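Local coordinates for protein 8-demethyl-8-aminoriboflavin-5'-phosphate synthase (Streptomyces davawensis, PDB 5MLD) that replaces the C-8 methyl group of FMN by an amino group, using glutamate as donor, in the biosynthesis of the antibiotic roseoflavin, at residues Ala2-Ile7 with Gly36-Val41; His47-Glu52 with Asp70-Leu75. All coordinates share one frame; numbering follows the deposited sequence.

Interaction 1: residues Ala2-Ile7 with Gly36-Val41; sequences ALKALI and GIETEV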
loop_
_atom_site.group_PDB
_atom_site.type_symbol
_atom_site.label_atom_id
_atom_site.label_comp_id
_atom_site.label_asym_id
_atom_site.label_seq_id
_atom_site.Cartn_x
_atom_site.Cartn_y
_atom_site.Cartn_z
ATOM N N ALA A 2 32.937 14.915 10.188
ATOM C CA ALA A 2 32.595 13.719 9.433
ATOM C C ALA A 2 31.090 13.627 9.235
ATOM O O ALA A 2 30.314 14.260 9.957
ATOM C CB ALA A 2 33.113 12.472 10.139
ATOM N N LEU A 3 30.686 12.839 8.247
ATOM C CA LEU A 3 29.276 12.553 8.047
ATOM C C LEU A 3 28.737 11.707 9.196
ATOM O O LEU A 3 29.473 10.947 9.834
ATOM C CB LEU A 3 29.074 11.818 6.725
ATOM C CG LEU A 3 29.503 12.597 5.483
ATOM C CD1 LEU A 3 29.538 11.642 4.321
ATOM C CD2 LEU A 3 28.507 13.688 5.227
ATOM N N LYS A 4 27.437 11.837 9.452
ATOM C CA LYS A 4 26.791 11.152 10.562
ATOM C C LYS A 4 25.594 10.373 10.055
ATOM O O LYS A 4 24.811 10.885 9.249
ATOM C CB LYS A 4 26.312 12.138 11.646
ATOM C CG LYS A 4 27.413 13.012 12.207
ATOM C CD LYS A 4 26.828 14.125 13.042
ATOM C CE LYS A 4 27.839 15.245 13.213
ATOM N NZ LYS A 4 28.190 15.477 14.643
ATOM N N ALA A 5 25.439 9.150 10.563
ATOM C CA ALA A 5 24.265 8.329 10.308
ATOM C C ALA A 5 23.495 8.165 11.610
ATOM O O ALA A 5 24.071 7.776 12.627
ATOM C CB ALA A 5 24.659 6.960 9.758
ATOM N N LEU A 6 22.201 8.459 11.575
ATOM C CA LEU A 6 21.333 8.322 12.731
ATOM C C LEU A 6 20.385 7.164 12.452
ATOM O O LEU A 6 19.649 7.195 11.465
ATOM C CB LEU A 6 20.561 9.609 12.995
ATOM C CG LEU A 6 19.586 9.522 14.173
ATOM C CD1 LEU A 6 20.335 9.224 15.495
ATOM C CD2 LEU A 6 18.765 10.783 14.252
ATOM N N ILE A 7 20.420 6.138 13.300
ATOM C CA ILE A 7 19.594 4.943 13.126
ATOM C C ILE A 7 18.556 4.947 14.230
ATOM O O ILE A 7 18.916 4.942 15.408
ATOM C CB ILE A 7 20.431 3.659 13.170
ATOM C CG1 ILE A 7 21.597 3.761 12.162
ATOM C CG2 ILE A 7 19.525 2.449 12.885
ATOM C CD1 ILE A 7 22.629 2.629 12.244
ATOM N N GLY A 36 33.699 5.336 7.470
ATOM C CA GLY A 36 34.028 6.639 8.008
ATOM C C GLY A 36 32.832 7.465 8.407
ATOM O O GLY A 36 32.954 8.679 8.592
ATOM N N ILE A 37 31.663 6.849 8.543
ATOM C CA ILE A 37 30.442 7.566 8.884
ATOM C C ILE A 37 30.100 7.228 10.328
ATOM O O ILE A 37 29.899 6.054 10.668
ATOM C CB ILE A 37 29.314 7.219 7.908
ATOM C CG1 ILE A 37 29.758 7.647 6.503
ATOM C CG2 ILE A 37 28.005 7.885 8.318
ATOM C CD1 ILE A 37 28.708 7.620 5.469
ATOM N N GLU A 38 30.107 8.249 11.181
ATOM C CA GLU A 38 29.863 8.057 12.603
ATOM C C GLU A 38 28.394 7.735 12.812
ATOM O O GLU A 38 27.525 8.405 12.252
ATOM C CB GLU A 38 30.239 9.306 13.387
ATOM C CG GLU A 38 31.603 9.868 13.025
ATOM C CD GLU A 38 31.959 11.095 13.831
ATOM O OE1 GLU A 38 31.046 11.888 14.159
ATOM O OE2 GLU A 38 33.156 11.257 14.148
ATOM N N THR A 39 28.119 6.708 13.609
ATOM C CA THR A 39 26.754 6.235 13.796
ATOM C C THR A 39 26.257 6.552 15.195
ATOM O O THR A 39 27.027 6.578 16.162
ATOM C CB THR A 39 26.638 4.730 13.574
ATOM O OG1 THR A 39 27.443 4.041 14.543
ATOM C CG2 THR A 39 27.087 4.379 12.193
ATOM N N GLU A 40 24.952 6.763 15.293
ATOM C CA GLU A 40 24.280 6.866 16.580
ATOM C C GLU A 40 22.981 6.091 16.475
ATOM O O GLU A 40 22.252 6.260 15.494
ATOM C CB GLU A 40 23.991 8.319 16.933
ATOM C CG GLU A 40 23.270 8.488 18.249
ATOM C CD GLU A 40 23.239 9.935 18.685
ATOM O OE1 GLU A 40 23.459 10.825 17.823
ATOM O OE2 GLU A 40 23.004 10.177 19.890
ATOM N N VAL A 41 22.688 5.253 17.466
ATOM C CA VAL A 41 21.437 4.500 17.506
ATOM C C VAL A 41 20.582 5.095 18.612
ATOM O O VAL A 41 21.051 5.259 19.744
ATOM C CB VAL A 41 21.669 2.996 17.756
ATOM C CG1 VAL A 41 20.321 2.243 17.765
ATOM C CG2 VAL A 41 22.608 2.391 16.737
HETATM O O HOH W 1 32.601 10.744 6.875
#
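Ile37 lays its CG2 methyl over the backbone of the first strand and against Ala5 CB, 3.8 Å away. CG2 stands anti to its own backbone N, and it also comes within 3.6 Å of Ala5 N. The other branch of Ile37 packs alongside Leu3, CG1 to CB. On the opposite face from Ala5, Leu6 and Glu40 point the same way side by side: Leu6 CD1 lies 4.0 Å from Glu40 CB and meets the aliphatic part of a side chain whose carboxylate goes on to a salt bridge with Lys78. Lys4 shares that face, while Ala5, Ile7, Thr39 and Val41 line the other, where the last three meet helix 20-34. Strands 4-9 and 38-43, joined by helix 20-34, form the first beta-alpha-beta crossover of the flavodoxin-like fold, their short axes 4.7 Å apart and parallel. The ladder alternates: Ala5 N and Ile7 N give hydrogen bonds to Glu38 O and Glu40 O, the latter with a 177° angle at hydrogen, and Leu3 O and Ala5 O accept from Glu38 N and Glu40 N. Ahead of Lys4, a water accepts from Leu3 N and donates to Gly36 O at 2.7 Å, linking Leu3 to Gly36, which closes helix 20-34 in a Schellman motif.

Interaction 2: residues His47-Glu52 with Asp70-Leu75; sequences HDIEQE and DEWPWL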
loop_
_atom_site.group_PDB
_atom_site.type_symbol
_atom_site.label_atom_id
_atom_site.label_comp_id
_atom_site.label_asym_id
_atom_site.label_seq_id
_atom_site.Cartn_x
_atom_site.Cartn_y
_atom_site.Cartn_z
ATOM N N HIS A 47 12.160 7.277 24.873
ATOM C CA HIS A 47 12.125 8.713 25.074
ATOM C C HIS A 47 10.699 9.235 25.082
ATOM O O HIS A 47 9.815 8.699 24.408
ATOM C CB HIS A 47 12.937 9.396 23.981
ATOM C CG HIS A 47 14.378 9.025 24.026
ATOM N ND1 HIS A 47 15.276 9.655 24.861
ATOM C CD2 HIS A 47 15.065 8.040 23.400
ATOM C CE1 HIS A 47 16.465 9.089 24.726
ATOM N NE2 HIS A 47 16.364 8.115 23.840
ATOM N N ASP A 48 10.497 10.305 25.849
ATOM C CA ASP A 48 9.177 10.884 26.050
ATOM C C ASP A 48 8.880 11.824 24.890
ATOM O O ASP A 48 9.323 12.971 24.877
ATOM C CB ASP A 48 9.135 11.598 27.395
ATOM C CG ASP A 48 7.797 12.222 27.687
ATOM O OD1 ASP A 48 6.772 11.740 27.161
ATOM O OD2 ASP A 48 7.777 13.211 28.446
ATOM N N ILE A 49 8.104 11.342 23.917
ATOM C CA ILE A 49 7.735 12.112 22.731
ATOM C C ILE A 49 6.217 12.229 22.699
ATOM O O ILE A 49 5.524 11.219 22.545
ATOM C CB ILE A 49 8.238 11.443 21.441
ATOM C CG1 ILE A 49 9.754 11.202 21.470
ATOM C CG2 ILE A 49 7.788 12.237 20.211
ATOM C CD1 ILE A 49 10.586 12.429 21.607
ATOM N N GLU A 50 5.700 13.458 22.811
ATOM C CA GLU A 50 4.254 13.646 22.904
ATOM C C GLU A 50 3.589 13.401 21.556
ATOM O O GLU A 50 4.012 13.945 20.532
ATOM C CB GLU A 50 3.919 15.056 23.406
ATOM C CG GLU A 50 2.418 15.331 23.460
ATOM C CD GLU A 50 1.642 14.288 24.277
ATOM O OE1 GLU A 50 2.049 13.971 25.424
ATOM O OE2 GLU A 50 0.618 13.783 23.768
ATOM N N GLN A 51 2.543 12.568 21.566
ATOM C CA GLN A 51 1.817 12.203 20.354
ATOM C C GLN A 51 0.746 13.223 19.982
ATOM O O GLN A 51 0.425 13.381 18.798
ATOM C CB GLN A 51 1.161 10.831 20.549
ATOM C CG GLN A 51 0.295 10.354 19.392
ATOM C CD GLN A 51 -0.384 9.033 19.713
ATOM O OE1 GLN A 51 -0.710 8.755 20.870
ATOM N NE2 GLN A 51 -0.562 8.200 18.702
ATOM N N GLU A 52 0.170 13.902 20.967
ATOM C CA GLU A 52 -0.980 14.751 20.703
ATOM C C GLU A 52 -0.575 15.996 19.927
ATOM O O GLU A 52 0.573 16.452 19.972
ATOM C CB GLU A 52 -1.670 15.156 22.008
ATOM C CG GLU A 52 -2.425 14.011 22.660
ATOM C CD GLU A 52 -2.857 14.314 24.079
ATOM O OE1 GLU A 52 -3.207 15.485 24.364
ATOM O OE2 GLU A 52 -2.860 13.375 24.908
ATOM N N ASP A 70 8.812 18.062 26.186
ATOM C CA ASP A 70 9.135 16.646 26.038
ATOM C C ASP A 70 10.545 16.545 25.454
ATOM O O ASP A 70 11.329 17.505 25.472
ATOM C CB ASP A 70 8.047 15.941 25.206
ATOM C CG ASP A 70 8.058 16.355 23.734
ATOM O OD1 ASP A 70 8.805 17.274 23.365
ATOM O OD2 ASP A 70 7.308 15.755 22.941
ATOM N N GLU A 71 10.887 15.375 24.916
ATOM C CA GLU A 71 12.209 15.146 24.345
ATOM C C GLU A 71 12.236 15.280 22.826
ATOM O O GLU A 71 13.236 14.903 22.202
ATOM C CB GLU A 71 12.731 13.765 24.732
ATOM C CG GLU A 71 12.953 13.563 26.216
ATOM C CD GLU A 71 13.568 12.213 26.492
ATOM O OE1 GLU A 71 14.695 11.964 26.026
ATOM O OE2 GLU A 71 12.909 11.387 27.136
ATOM N N TRP A 72 11.164 15.767 22.216
ATOM C CA TRP A 72 11.177 15.916 20.763
ATOM C C TRP A 72 12.213 16.924 20.263
ATOM O O TRP A 72 12.894 16.617 19.269
ATOM C CB TRP A 72 9.773 16.269 20.260
ATOM C CG TRP A 72 9.745 16.538 18.777
ATOM C CD1 TRP A 72 9.381 17.705 18.172
ATOM C CD2 TRP A 72 10.116 15.639 17.723
ATOM N NE1 TRP A 72 9.471 17.581 16.808
ATOM C CE2 TRP A 72 9.930 16.326 16.505
ATOM C CE3 TRP A 72 10.585 14.321 17.687
ATOM C CZ2 TRP A 72 10.196 15.743 15.269
ATOM C CZ3 TRP A 72 10.849 13.742 16.452
ATOM C CH2 TRP A 72 10.648 14.457 15.264
ATOM N N PRO A 73 12.381 18.116 20.857
ATOM C CA PRO A 73 13.434 19.020 20.347
ATOM C C PRO A 73 14.805 18.367 20.293
ATOM O O PRO A 73 15.532 18.524 19.302
ATOM C CB PRO A 73 13.393 20.195 21.337
ATOM C CG PRO A 73 11.964 20.229 21.786
ATOM C CD PRO A 73 11.556 18.770 21.893
ATOM N N TRP A 74 15.165 17.622 21.342
ATOM C CA TRP A 74 16.419 16.873 21.351
ATOM C C TRP A 74 16.510 15.917 20.159
ATOM O O TRP A 74 17.520 15.891 19.446
ATOM C CB TRP A 74 16.541 16.112 22.673
ATOM C CG TRP A 74 17.609 15.069 22.716
ATOM C CD1 TRP A 74 18.931 15.265 22.993
ATOM C CD2 TRP A 74 17.446 13.650 22.512
ATOM N NE1 TRP A 74 19.602 14.063 22.960
ATOM C CE2 TRP A 74 18.714 13.059 22.665
ATOM C CE3 TRP A 74 16.354 12.832 22.211
ATOM C CZ2 TRP A 74 18.923 11.683 22.529
ATOM C CZ3 TRP A 74 16.565 11.464 22.075
ATOM C CH2 TRP A 74 17.837 10.906 22.233
ATOM N N LEU A 75 15.456 15.128 19.921
ATOM C CA LEU A 75 15.502 14.170 18.815
ATOM C C LEU A 75 15.465 14.872 17.461
ATOM O O LEU A 75 16.172 14.460 16.533
ATOM C CB LEU A 75 14.349 13.165 18.924
ATOM C CG LEU A 75 14.273 12.061 17.859
ATOM C CD1 LEU A 75 15.592 11.331 17.685
ATOM C CD2 LEU A 75 13.142 11.060 18.175
#
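Glu71 grips the backbone and side chain of the loop with both carboxylate oxygens. OE1 accepts from His47 ND1 at 2.7 Å, on its syn side but 34° out of the carboxylate plane and close to the plane of the imidazole; OE2 takes Asp48 N at 2.9 Å from above the carboxylate plane. The OE1 bond restrains the imidazole's rotation, and the negative charge of Glu71 would tend to favour a protonated histidine. Trp74 lays CZ3 over the centre of one imidazole face, 3.5 Å above it, with the planes inclined at 33°. Glu71 N, at the N-cap position, returns a bond to Asp48 O. Asp70 holds the loop further on at Glu50: with CG between its backbone N and carbonyl carbon (chi1 70°), OD2 accepts from Glu50 N through its anti lone pair at 2.8 Å, while OD1 takes Trp72 N in an Asx turn, so one carboxylate ties the loop to the helix start. Between these hydrogen bonds Ile49 CD1 reaches to 3.4 Å from Trp72 N and packs on Trp72 CB. The loop, which follows strand 38-43, is thereby held against the first turn of helix 72-81, with Val42 beside His47 and Trp74, and helix 98-107 meeting Ile49, Trp72 and Leu75.

Overall arrangement
The two contacts follow one another along the chain without overlapping: interaction 1 pairs strands 4-9 and 38-43, which helix 20-34 connects, and interaction 2 ties the loop after strand 38-43 to the start of helix 72-81. Their centres are 21 Å apart, yet their nearest atoms come within about 5 Å, without touching. Both belong to the flavodoxin-like domain, where strand 4-9 also pairs in parallel with strand 84-92, the strand after helix 72-81. Lys78, further along helix 72-81, forms a salt bridge with Glu40 of interaction 1. Each contact is within about 10 Å of an FMN-binding side chain: Ile7 of Thr21 (about 8 Å), His47 of Thr11 (about 10 Å), side chain to side chain.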